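Local coordinates for protein tRNA (uracil(54)-C(5))-methyltransferase (Pyrococcus abyssi, PDB 2JJQ) that methylates C5 of uridine 54 in tRNA, using S-adenosyl-L-methionine as the methyl donor and giving 5-methyluridine, at residues Val282-Glu287 / Ile403-Ala408; Glu287-Glu292 / Thr356-Pro361; Leu295-Gly300 / Pro368-Arg373. One frame throughout, in Å; residues are numbered along the deposited sequence.

Contact 1 of 3, residues Val282-Glu287 / Ile403-Ala408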
loop_
_atom_site.group_PDB
_atom_site.type_symbol
_atom_site.label_atom_id
_atom_site.label_comp_id
_atom_site.label_asym_id
_atom_site.label_seq_id
_atom_site.Cartn_x
_atom_site.Cartn_y
_atom_site.Cartn_z
ATOM N N VAL A 282 -0.171 8.655 11.024
ATOM C CA VAL A 282 -1.054 8.661 12.222
ATOM C C VAL A 282 -0.787 9.902 13.068
ATOM O O VAL A 282 -1.700 10.436 13.640
ATOM C CB VAL A 282 -0.973 7.373 13.085
ATOM C CG1 VAL A 282 -1.417 6.184 12.242
ATOM C CG2 VAL A 282 0.456 7.090 13.614
ATOM N N ARG A 283 0.471 10.340 13.151
ATOM C CA ARG A 283 0.770 11.568 13.919
ATOM C C ARG A 283 0.069 12.742 13.253
ATOM O O ARG A 283 -0.527 13.583 13.953
ATOM C CB ARG A 283 2.269 11.809 13.940
ATOM C CG ARG A 283 2.998 10.810 14.826
ATOM C CD ARG A 283 4.507 11.184 14.756
ATOM N NE ARG A 283 5.306 10.273 15.572
ATOM C CZ ARG A 283 6.635 10.350 15.617
ATOM N NH1 ARG A 283 7.262 11.302 14.882
ATOM N NH2 ARG A 283 7.326 9.496 16.372
ATOM N N LYS A 284 0.121 12.778 11.913
ATOM C CA LYS A 284 -0.449 13.934 11.189
ATOM C C LYS A 284 -1.932 13.982 11.392
ATOM O O LYS A 284 -2.458 15.051 11.640
ATOM C CB LYS A 284 -0.164 13.904 9.678
ATOM C CG LYS A 284 -0.648 15.189 8.937
ATOM C CD LYS A 284 0.415 16.320 9.290
ATOM C CE LYS A 284 0.108 17.680 8.818
ATOM N NZ LYS A 284 1.160 18.586 9.455
ATOM N N VAL A 285 -2.612 12.838 11.232
ATOM C CA VAL A 285 -4.047 12.780 11.510
ATOM C C VAL A 285 -4.361 13.243 12.923
ATOM O O VAL A 285 -5.291 14.057 13.108
ATOM C CB VAL A 285 -4.647 11.402 11.211
ATOM C CG1 VAL A 285 -6.134 11.319 11.687
ATOM C CG2 VAL A 285 -4.488 11.106 9.650
ATOM N N SER A 286 -3.576 12.797 13.902
ATOM C CA SER A 286 -3.874 13.157 15.300
ATOM C C SER A 286 -3.702 14.653 15.499
ATOM O O SER A 286 -4.294 15.221 16.422
ATOM C CB SER A 286 -3.005 12.406 16.325
ATOM O OG SER A 286 -1.676 12.842 16.265
ATOM N N GLU A 287 -2.852 15.270 14.689
ATOM C CA GLU A 287 -2.579 16.703 14.812
ATOM C C GLU A 287 -3.690 17.583 14.206
ATOM O O GLU A 287 -3.936 18.716 14.664
ATOM C CB GLU A 287 -1.230 17.025 14.176
ATOM C CG GLU A 287 -0.138 16.519 15.089
ATOM C CD GLU A 287 1.235 16.454 14.455
ATOM O OE1 GLU A 287 1.409 16.869 13.276
ATOM O OE2 GLU A 287 2.142 15.954 15.168
ATOM N N ILE A 403 -10.367 23.594 1.949
ATOM C CA ILE A 403 -9.130 22.972 2.457
ATOM C C ILE A 403 -8.426 23.946 3.398
ATOM O O ILE A 403 -8.002 25.048 3.008
ATOM C CB ILE A 403 -8.211 22.569 1.269
ATOM C CG1 ILE A 403 -8.955 21.553 0.416
ATOM C CG2 ILE A 403 -6.893 21.982 1.763
ATOM C CD1 ILE A 403 -8.293 21.347 -0.901
ATOM N N ASP A 404 -8.362 23.579 4.668
ATOM C CA ASP A 404 -7.758 24.420 5.670
ATOM C C ASP A 404 -6.243 24.163 5.699
ATOM O O ASP A 404 -5.431 25.102 5.715
ATOM C CB ASP A 404 -8.392 24.090 7.026
ATOM C CG ASP A 404 -7.730 24.817 8.168
ATOM O OD1 ASP A 404 -7.308 25.964 7.919
ATOM O OD2 ASP A 404 -7.685 24.283 9.316
ATOM N N GLU A 405 -5.872 22.884 5.674
ATOM C CA GLU A 405 -4.452 22.471 5.658
ATOM C C GLU A 405 -4.380 21.221 4.803
ATOM O O GLU A 405 -5.325 20.480 4.734
ATOM C CB GLU A 405 -3.962 22.055 7.026
ATOM C CG GLU A 405 -3.357 23.101 7.871
ATOM C CD GLU A 405 -2.904 22.523 9.188
ATOM O OE1 GLU A 405 -1.811 21.907 9.251
ATOM O OE2 GLU A 405 -3.674 22.663 10.157
ATOM N N ILE A 406 -3.244 21.003 4.159
ATOM C CA ILE A 406 -3.059 19.774 3.361
ATOM C C ILE A 406 -1.580 19.471 3.207
ATOM O O ILE A 406 -0.746 20.397 3.012
ATOM C CB ILE A 406 -3.737 19.900 1.960
ATOM C CG1 ILE A 406 -3.697 18.583 1.193
ATOM C CG2 ILE A 406 -3.060 20.971 1.120
ATOM C CD1 ILE A 406 -4.653 18.633 -0.040
ATOM N N VAL A 407 -1.233 18.186 3.299
ATOM C CA VAL A 407 0.127 17.745 3.074
ATOM C C VAL A 407 0.030 16.386 2.399
ATOM O O VAL A 407 -0.959 15.707 2.557
ATOM C CB VAL A 407 0.854 17.597 4.421
ATOM C CG1 VAL A 407 2.322 17.545 4.210
ATOM C CG2 VAL A 407 0.548 18.799 5.259
ATOM N N ALA A 408 1.033 16.025 1.606
ATOM C CA ALA A 408 1.148 14.698 1.013
ATOM C C ALA A 408 2.289 13.994 1.706
ATOM O O ALA A 408 3.275 14.626 2.093
ATOM C CB ALA A 408 1.486 14.779 -0.479
HETATM O O HOH W 1 -0.056 21.189 11.222
#
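The carboxylate of Glu405 is the flat group that faces Lys284, and the two meet by way of a water. That water donates to Glu405 OE1 at 2.7 Å and accepts a weak bond from Lys284 NZ. The ammonium and the carboxylate themselves stay 4.5 Å apart (Lys284 NZ to Glu405 OE1), too far for a salt bridge, although the opposite charges probably still attract. At the same carboxylate, OE1 packs against CD2 of Leu288, one turn further along the helix from Lys284.

Direct contact is made by the aliphatic part of the lysine. With CG anti to the backbone N (chi1 -175°) and a bend at chi2 (76°), the chain leaves the helix toward the strand and lays CE on Val407 CG2, 3.8 Å away, the two side chains crossing nearly at right angles. Val407 is also packed by Glu117 and Val119 of the neighbouring edge strand.

A classic beta bulge, with Asp404 and Glu405 set opposite the single residue Lys423, interrupts the antiparallel pairing of strands 403-409 and 419-424. A helix laid beside strand 403-409, which pairs with the one reversed strand, 419-424, fits the class I methyltransferase fold, whose last two strands form an antiparallel hairpin.

Contact 2 of 3, residues Glu287-Glu292 / Thr356-Pro361. With SAH (S-adenosyl-L-homocysteine), chain B.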
loop_
_atom_site.group_PDB
_atom_site.type_symbol
_atom_site.label_atom_id
_atom_site.label_comp_id
_atom_site.label_asym_id
_atom_site.label_seq_id
_atom_site.Cartn_x
_atom_site.Cartn_y
_atom_site.Cartn_z
ATOM N N GLU A 287 -2.852 15.270 14.689
ATOM C CA GLU A 287 -2.579 16.703 14.812
ATOM C C GLU A 287 -3.690 17.583 14.206
ATOM O O GLU A 287 -3.936 18.716 14.664
ATOM C CB GLU A 287 -1.230 17.025 14.176
ATOM C CG GLU A 287 -0.138 16.519 15.089
ATOM C CD GLU A 287 1.235 16.454 14.455
ATOM O OE1 GLU A 287 1.409 16.869 13.276
ATOM O OE2 GLU A 287 2.142 15.954 15.168
ATOM N N LEU A 288 -4.347 17.058 13.186
ATOM C CA LEU A 288 -5.342 17.803 12.418
ATOM C C LEU A 288 -6.738 17.732 12.999
ATOM O O LEU A 288 -7.537 18.651 12.787
ATOM C CB LEU A 288 -5.388 17.273 10.985
ATOM C CG LEU A 288 -4.095 17.584 10.193
ATOM C CD1 LEU A 288 -4.243 17.020 8.773
ATOM C CD2 LEU A 288 -3.705 19.051 10.137
ATOM N N VAL A 289 -7.080 16.632 13.668
ATOM C CA VAL A 289 -8.449 16.531 14.204
ATOM C C VAL A 289 -8.674 17.615 15.290
ATOM O O VAL A 289 -7.727 18.120 15.873
ATOM C CB VAL A 289 -8.765 15.135 14.763
ATOM C CG1 VAL A 289 -8.455 14.033 13.687
ATOM C CG2 VAL A 289 -7.884 14.810 15.999
ATOM N N GLU A 290 -9.931 17.903 15.575
ATOM C CA GLU A 290 -10.311 18.868 16.613
ATOM C C GLU A 290 -11.426 18.299 17.477
ATOM O O GLU A 290 -12.280 17.556 17.016
ATOM C CB GLU A 290 -10.746 20.202 15.995
ATOM C CG GLU A 290 -9.583 20.964 15.346
ATOM C CD GLU A 290 -9.963 22.330 14.842
ATOM O OE1 GLU A 290 -11.051 22.827 15.179
ATOM O OE2 GLU A 290 -9.159 22.918 14.095
ATOM N N GLY A 291 -11.440 18.705 18.750
ATOM C CA GLY A 291 -12.523 18.325 19.625
ATOM C C GLY A 291 -12.236 17.026 20.352
ATOM O O GLY A 291 -11.091 16.669 20.551
ATOM N N GLU A 292 -13.280 16.309 20.744
ATOM C CA GLU A 292 -13.081 15.086 21.514
ATOM C C GLU A 292 -13.688 13.866 20.827
ATOM O O GLU A 292 -13.129 12.734 20.889
ATOM C CB GLU A 292 -13.762 15.230 22.865
ATOM C CG GLU A 292 -13.458 14.080 23.756
ATOM C CD GLU A 292 -11.949 13.836 24.007
ATOM O OE1 GLU A 292 -11.098 14.754 23.841
ATOM O OE2 GLU A 292 -11.618 12.713 24.419
ATOM N N THR A 356 -15.026 15.762 14.793
ATOM C CA THR A 356 -14.235 15.571 13.595
ATOM C C THR A 356 -14.635 14.291 12.937
ATOM O O THR A 356 -14.878 13.316 13.626
ATOM C CB THR A 356 -12.710 15.504 13.931
ATOM O OG1 THR A 356 -12.283 16.777 14.361
ATOM C CG2 THR A 356 -11.883 15.175 12.678
ATOM N N VAL A 357 -14.721 14.273 11.600
ATOM C CA VAL A 357 -14.960 13.022 10.916
ATOM C C VAL A 357 -13.726 12.758 10.030
ATOM O O VAL A 357 -13.361 13.588 9.198
ATOM C CB VAL A 357 -16.254 13.070 10.018
ATOM C CG1 VAL A 357 -16.328 11.828 9.141
ATOM C CG2 VAL A 357 -17.528 13.158 10.874
ATOM N N ILE A 358 -13.127 11.581 10.161
ATOM C CA ILE A 358 -11.993 11.189 9.290
ATOM C C ILE A 358 -12.538 10.283 8.239
ATOM O O ILE A 358 -13.287 9.351 8.563
ATOM C CB ILE A 358 -10.976 10.377 10.076
ATOM C CG1 ILE A 358 -10.512 11.211 11.275
ATOM C CG2 ILE A 358 -9.767 9.989 9.179
ATOM C CD1 ILE A 358 -9.716 10.354 12.256
ATOM N N VAL A 359 -12.192 10.541 6.984
ATOM C CA VAL A 359 -12.589 9.599 5.920
ATOM C C VAL A 359 -11.377 9.133 5.141
ATOM O O VAL A 359 -10.557 9.945 4.765
ATOM C CB VAL A 359 -13.633 10.217 4.957
ATOM C CG1 VAL A 359 -14.977 10.454 5.707
ATOM C CG2 VAL A 359 -13.146 11.479 4.301
ATOM N N ASP A 360 -11.285 7.824 4.891
ATOM C CA ASP A 360 -10.169 7.253 4.128
ATOM C C ASP A 360 -10.810 6.311 3.127
ATOM O O ASP A 360 -10.711 5.122 3.276
ATOM C CB ASP A 360 -9.236 6.452 5.081
ATOM C CG ASP A 360 -7.900 6.090 4.437
ATOM O OD1 ASP A 360 -7.741 6.380 3.234
ATOM O OD2 ASP A 360 -7.045 5.475 5.152
ATOM N N PRO A 361 -11.526 6.853 2.143
ATOM C CA PRO A 361 -12.381 6.020 1.311
ATOM C C PRO A 361 -11.640 5.091 0.381
ATOM O O PRO A 361 -10.431 5.250 0.204
ATOM C CB PRO A 361 -13.161 7.052 0.467
ATOM C CG PRO A 361 -12.300 8.276 0.407
ATOM C CD PRO A 361 -11.628 8.284 1.803
HETATM N N SAH B . -8.116 3.797 7.257
HETATM C CA SAH B . -7.842 2.377 6.861
HETATM C CB SAH B . -7.747 2.237 5.342
HETATM C CG SAH B . -9.055 2.522 4.638
HETATM S SD SAH B . -8.993 1.678 3.049
HETATM C C SAH B . -6.504 1.981 7.441
HETATM O O SAH B . -6.082 0.814 7.442
HETATM O OXT SAH B . -5.791 2.859 7.905
HETATM C "C5'" SAH B . -10.676 1.968 2.564
HETATM C "C4'" SAH B . -11.632 1.149 3.449
HETATM O "O4'" SAH B . -13.002 1.228 2.973
HETATM C "C3'" SAH B . -11.317 -0.346 3.505
HETATM O "O3'" SAH B . -11.008 -0.698 4.869
HETATM C "C2'" SAH B . -12.603 -1.030 2.976
HETATM O "O2'" SAH B . -12.972 -2.248 3.630
HETATM C "C1'" SAH B . -13.673 -0.016 3.250
HETATM N N9 SAH B . -14.787 0.094 2.314
HETATM C C8 SAH B . -14.770 -0.077 0.970
HETATM N N7 SAH B . -15.994 0.245 0.471
HETATM C C5 SAH B . -16.772 0.653 1.486
HETATM C C6 SAH B . -18.157 1.140 1.655
HETATM N N6 SAH B . -18.935 1.227 0.547
HETATM N N1 SAH B . -18.563 1.461 2.927
HETATM C C2 SAH B . -17.757 1.355 4.005
HETATM N N3 SAH B . -16.498 0.904 3.908
HETATM C C4 SAH B . -15.975 0.565 2.706
#
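Val289 and Thr356 meet with their side chains crossing at about a right angle, methyl against branch point: Thr356 CG2 lies 3.8 Å from Val289 CB and equally close to Val289 CG1. Both residues are buried. At Val289 the chain breaks from the helical path of 275-288, and the turn there brings its side chain down onto the start of strand 356-359. Val289 CG1 also reaches Ile358 CD1 at 4.1 Å, a looser apolar touch. Leu308 of helix 303-310 and Ile294 of the adjoining strand pack against both Val289 and Ile358, so the pair belongs to a larger apolar layer between helices and sheet.

The threonine divides its two branches between different partners. At chi1 -69° its methyl is anti to the backbone N and takes the apolar side, while OG1 swings toward the chain of Glu290. Thr356 OG1 donates to Glu290 O over 2.8 Å, lying in the carbonyl plane on a lone pair, with a C=O...O angle of 122°. The Glu290 side chain extends away from this meeting and forms a salt bridge through OE2 with Lys423 of strand 419-424.

Just past the far end of the strand, Asp360 is turned to the cofactor product, and its OD2 accepts from the amino N of S-adenosyl-L-homocysteine at 2.9 Å. The chemistry of the contact is thus split: apolar packing and one well-aimed hydroxyl bond tie the strand's start to the helix exit and satisfy a buried polar group, whereas the loop after the strand presents a carboxylate whose negative charge would favour a protonated amino group on the ligand.

Contact 3 of 3, residues Leu295-Gly300 / Pro368-Arg373. With SAH (S-adenosyl-L-homocysteine), chain B.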
loop_
_atom_site.group_PDB
_atom_site.type_symbol
_atom_site.label_atom_id
_atom_site.label_comp_id
_atom_site.label_asym_id
_atom_site.label_seq_id
_atom_site.Cartn_x
_atom_site.Cartn_y
_atom_site.Cartn_z
ATOM N N LEU A 295 -15.108 10.458 14.505
ATOM C CA LEU A 295 -15.515 9.280 13.693
ATOM C C LEU A 295 -14.374 8.876 12.757
ATOM O O LEU A 295 -13.890 9.716 12.000
ATOM C CB LEU A 295 -16.742 9.582 12.836
ATOM C CG LEU A 295 -17.152 8.571 11.762
ATOM C CD1 LEU A 295 -17.536 7.264 12.416
ATOM C CD2 LEU A 295 -18.372 9.174 11.068
ATOM N N ASP A 296 -13.957 7.607 12.827
ATOM C CA ASP A 296 -12.936 7.034 11.954
ATOM C C ASP A 296 -13.730 6.235 10.883
ATOM O O ASP A 296 -13.975 5.010 11.037
ATOM C CB ASP A 296 -11.965 6.141 12.758
ATOM C CG ASP A 296 -10.790 5.580 11.905
ATOM O OD1 ASP A 296 -10.586 6.107 10.767
ATOM O OD2 ASP A 296 -10.066 4.652 12.408
ATOM N N MET A 297 -14.105 6.926 9.801
ATOM C CA MET A 297 -14.914 6.335 8.731
ATOM C C MET A 297 -13.987 5.642 7.708
ATOM O O MET A 297 -12.955 6.201 7.334
ATOM C CB MET A 297 -15.825 7.410 8.098
ATOM C CG MET A 297 -16.805 6.814 7.016
ATOM S SD MET A 297 -17.731 5.413 7.686
ATOM C CE MET A 297 -18.243 4.553 6.197
ATOM N N TYR A 298 -14.402 4.467 7.231
ATOM C CA TYR A 298 -13.544 3.575 6.445
ATOM C C TYR A 298 -12.308 3.235 7.306
ATOM O O TYR A 298 -11.188 3.322 6.853
ATOM C CB TYR A 298 -13.095 4.234 5.157
ATOM C CG TYR A 298 -14.210 4.878 4.325
ATOM C CD1 TYR A 298 -15.011 4.104 3.489
ATOM C CD2 TYR A 298 -14.395 6.269 4.328
ATOM C CE1 TYR A 298 -16.015 4.687 2.725
ATOM C CE2 TYR A 298 -15.353 6.853 3.535
ATOM C CZ TYR A 298 -16.155 6.056 2.743
ATOM O OH TYR A 298 -17.092 6.670 1.958
ATOM N N SER A 299 -12.557 2.793 8.537
ATOM C CA SER A 299 -11.453 2.618 9.545
ATOM C C SER A 299 -10.504 1.504 9.196
ATOM O O SER A 299 -9.398 1.418 9.740
ATOM C CB SER A 299 -12.037 2.303 10.919
ATOM O OG SER A 299 -12.688 1.035 10.893
ATOM N N GLY A 300 -10.936 0.576 8.350
ATOM C CA GLY A 300 -10.147 -0.663 8.234
ATOM C C GLY A 300 -9.894 -1.220 9.616
ATOM O O GLY A 300 -10.794 -1.249 10.476
ATOM N N PRO A 368 -22.001 9.412 -2.520
ATOM C CA PRO A 368 -22.818 10.649 -2.544
ATOM C C PRO A 368 -23.723 10.872 -1.335
ATOM O O PRO A 368 -23.868 12.021 -0.873
ATOM C CB PRO A 368 -23.637 10.476 -3.842
ATOM C CG PRO A 368 -22.623 9.773 -4.772
ATOM C CD PRO A 368 -21.992 8.734 -3.836
ATOM N N ARG A 369 -24.329 9.816 -0.810
ATOM C CA ARG A 369 -25.178 9.927 0.384
ATOM C C ARG A 369 -24.392 10.370 1.623
ATOM O O ARG A 369 -24.893 11.090 2.470
ATOM C CB ARG A 369 -25.912 8.616 0.696
ATOM C CG ARG A 369 -27.105 8.374 -0.234
ATOM C CD ARG A 369 -27.802 7.029 -0.031
ATOM N NE ARG A 369 -28.991 6.966 -0.884
ATOM C CZ ARG A 369 -29.660 5.848 -1.166
ATOM N NH1 ARG A 369 -29.246 4.676 -0.671
ATOM N NH2 ARG A 369 -30.744 5.900 -1.951
ATOM N N LEU A 370 -23.163 9.899 1.736
ATOM C CA LEU A 370 -22.303 10.304 2.850
ATOM C C LEU A 370 -21.947 11.785 2.659
ATOM O O LEU A 370 -21.946 12.547 3.627
ATOM C CB LEU A 370 -21.026 9.441 2.849
ATOM C CG LEU A 370 -19.984 9.883 3.881
ATOM C CD1 LEU A 370 -20.558 9.966 5.309
ATOM C CD2 LEU A 370 -18.776 8.880 3.821
ATOM N N VAL A 371 -21.616 12.207 1.428
ATOM C CA VAL A 371 -21.381 13.646 1.224
ATOM C C VAL A 371 -22.579 14.541 1.576
ATOM O O VAL A 371 -22.423 15.576 2.247
ATOM C CB VAL A 371 -20.575 14.074 -0.077
ATOM C CG1 VAL A 371 -19.930 12.913 -0.914
ATOM C CG2 VAL A 371 -21.063 15.365 -0.772
ATOM N N LYS A 372 -23.772 14.093 1.196
ATOM C CA LYS A 372 -24.994 14.809 1.631
ATOM C C LYS A 372 -25.109 14.920 3.150
ATOM O O LYS A 372 -25.439 15.998 3.711
ATOM C CB LYS A 372 -26.239 14.112 1.084
ATOM C CG LYS A 372 -26.318 14.156 -0.453
ATOM C CD LYS A 372 -27.687 13.773 -0.971
ATOM C CE LYS A 372 -27.752 13.839 -2.505
ATOM N NZ LYS A 372 -29.187 13.710 -2.970
ATOM N N ARG A 373 -24.832 13.804 3.834
ATOM C CA ARG A 373 -24.954 13.747 5.279
ATOM C C ARG A 373 -23.933 14.667 5.939
ATOM O O ARG A 373 -24.256 15.387 6.885
ATOM C CB ARG A 373 -24.803 12.320 5.769
ATOM C CG ARG A 373 -26.033 11.470 5.506
ATOM C CD ARG A 373 -25.816 10.058 6.011
ATOM N NE ARG A 373 -27.111 9.409 6.018
ATOM C CZ ARG A 373 -27.413 8.369 5.256
ATOM N NH1 ARG A 373 -26.482 7.842 4.462
ATOM N NH2 ARG A 373 -28.640 7.844 5.307
HETATM N N SAH B . -8.116 3.797 7.257
HETATM C CA SAH B . -7.842 2.377 6.861
HETATM C CB SAH B . -7.747 2.237 5.342
HETATM C CG SAH B . -9.055 2.522 4.638
HETATM S SD SAH B . -8.993 1.678 3.049
HETATM C C SAH B . -6.504 1.981 7.441
HETATM O O SAH B . -6.082 0.814 7.442
HETATM O OXT SAH B . -5.791 2.859 7.905
HETATM C "C5'" SAH B . -10.676 1.968 2.564
HETATM C "C4'" SAH B . -11.632 1.149 3.449
HETATM O "O4'" SAH B . -13.002 1.228 2.973
HETATM C "C3'" SAH B . -11.317 -0.346 3.505
HETATM O "O3'" SAH B . -11.008 -0.698 4.869
HETATM C "C2'" SAH B . -12.603 -1.030 2.976
HETATM O "O2'" SAH B . -12.972 -2.248 3.630
HETATM C "C1'" SAH B . -13.673 -0.016 3.250
HETATM N N9 SAH B . -14.787 0.094 2.314
HETATM C C8 SAH B . -14.770 -0.077 0.970
HETATM N N7 SAH B . -15.994 0.245 0.471
HETATM C C5 SAH B . -16.772 0.653 1.486
HETATM C C6 SAH B . -18.157 1.140 1.655
HETATM N N6 SAH B . -18.935 1.227 0.547
HETATM N N1 SAH B . -18.563 1.461 2.927
HETATM C C2 SAH B . -17.757 1.355 4.005
HETATM N N3 SAH B . -16.498 0.904 3.908
HETATM C C4 SAH B . -15.975 0.565 2.706
#
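Helix 368-377 meets the end of strand 293-297 and the loop after it through Leu370, which touches Met297 and Tyr298. At its first turn Pro368 O accepts from Lys372 N, and Arg369 N bonds to ND1 of His367, just ahead of the helix. Leu370 then points at the strand, its CG anti to the backbone N (chi1 174°). Its CD2 methyl comes 3.3 Å from Tyr298 OH and also touches Tyr298 CE2; Met297 CG is a looser neighbour of CD2, at 4.3 Å. Leucine and tyrosine approach from opposite directions, the methyl arriving obliquely at the hydroxyl end of the ring. That hydroxyl is itself hydrogen-bonded to Asp346 OD2, which helps fix the ring. Further along, Arg373 NH1 bonds to Arg347 O.

On one face of the Tyr298 ring sits Met297 CE, 4.1 Å above the plane and over its centre. The adenine of S-adenosyl-L-homocysteine lies at the ring's edge, its C4 in the ring plane, and Met297 CE also approaches the adenine C2 at 3.9 Å. Leu370 thus lies in a second shell, behind side chains that line the ligand. The backbone of Tyr298 has left-handed angles (58°/51°), and its carbonyl O accepts from the ligand's amino N at 3.1 Å. Gly300 follows, its N bonded to Asp319 OD2, an acceptor that also binds the ligand. This tight loop after strand 293-297 is consistent with the glycine-rich motif of class I methyltransferases, part of the cofactor site of their Rossmann-like fold.

From the N-terminal side, helix 275-288 opens contact 1 and, at its exit, contact 2; strand 293-297, next in the chain, opens contact 3. Contact 2 closes first, at strand 356-359, and contact 3 soon after, at helix 368-377, so these two loops cross. Both nest inside the long loop that contact 1 closes at strand 403-409. Contacts 1 and 2 share Glu287 and touch where Val285 packs on Ile358. Contacts 2 and 3 are joined by neighbouring parallel strands, with probable hydrogen bonds between Ile358 and both Leu295 and Met297, and both border the ligand. Together they tie helices to the middle and one side of a single sheet.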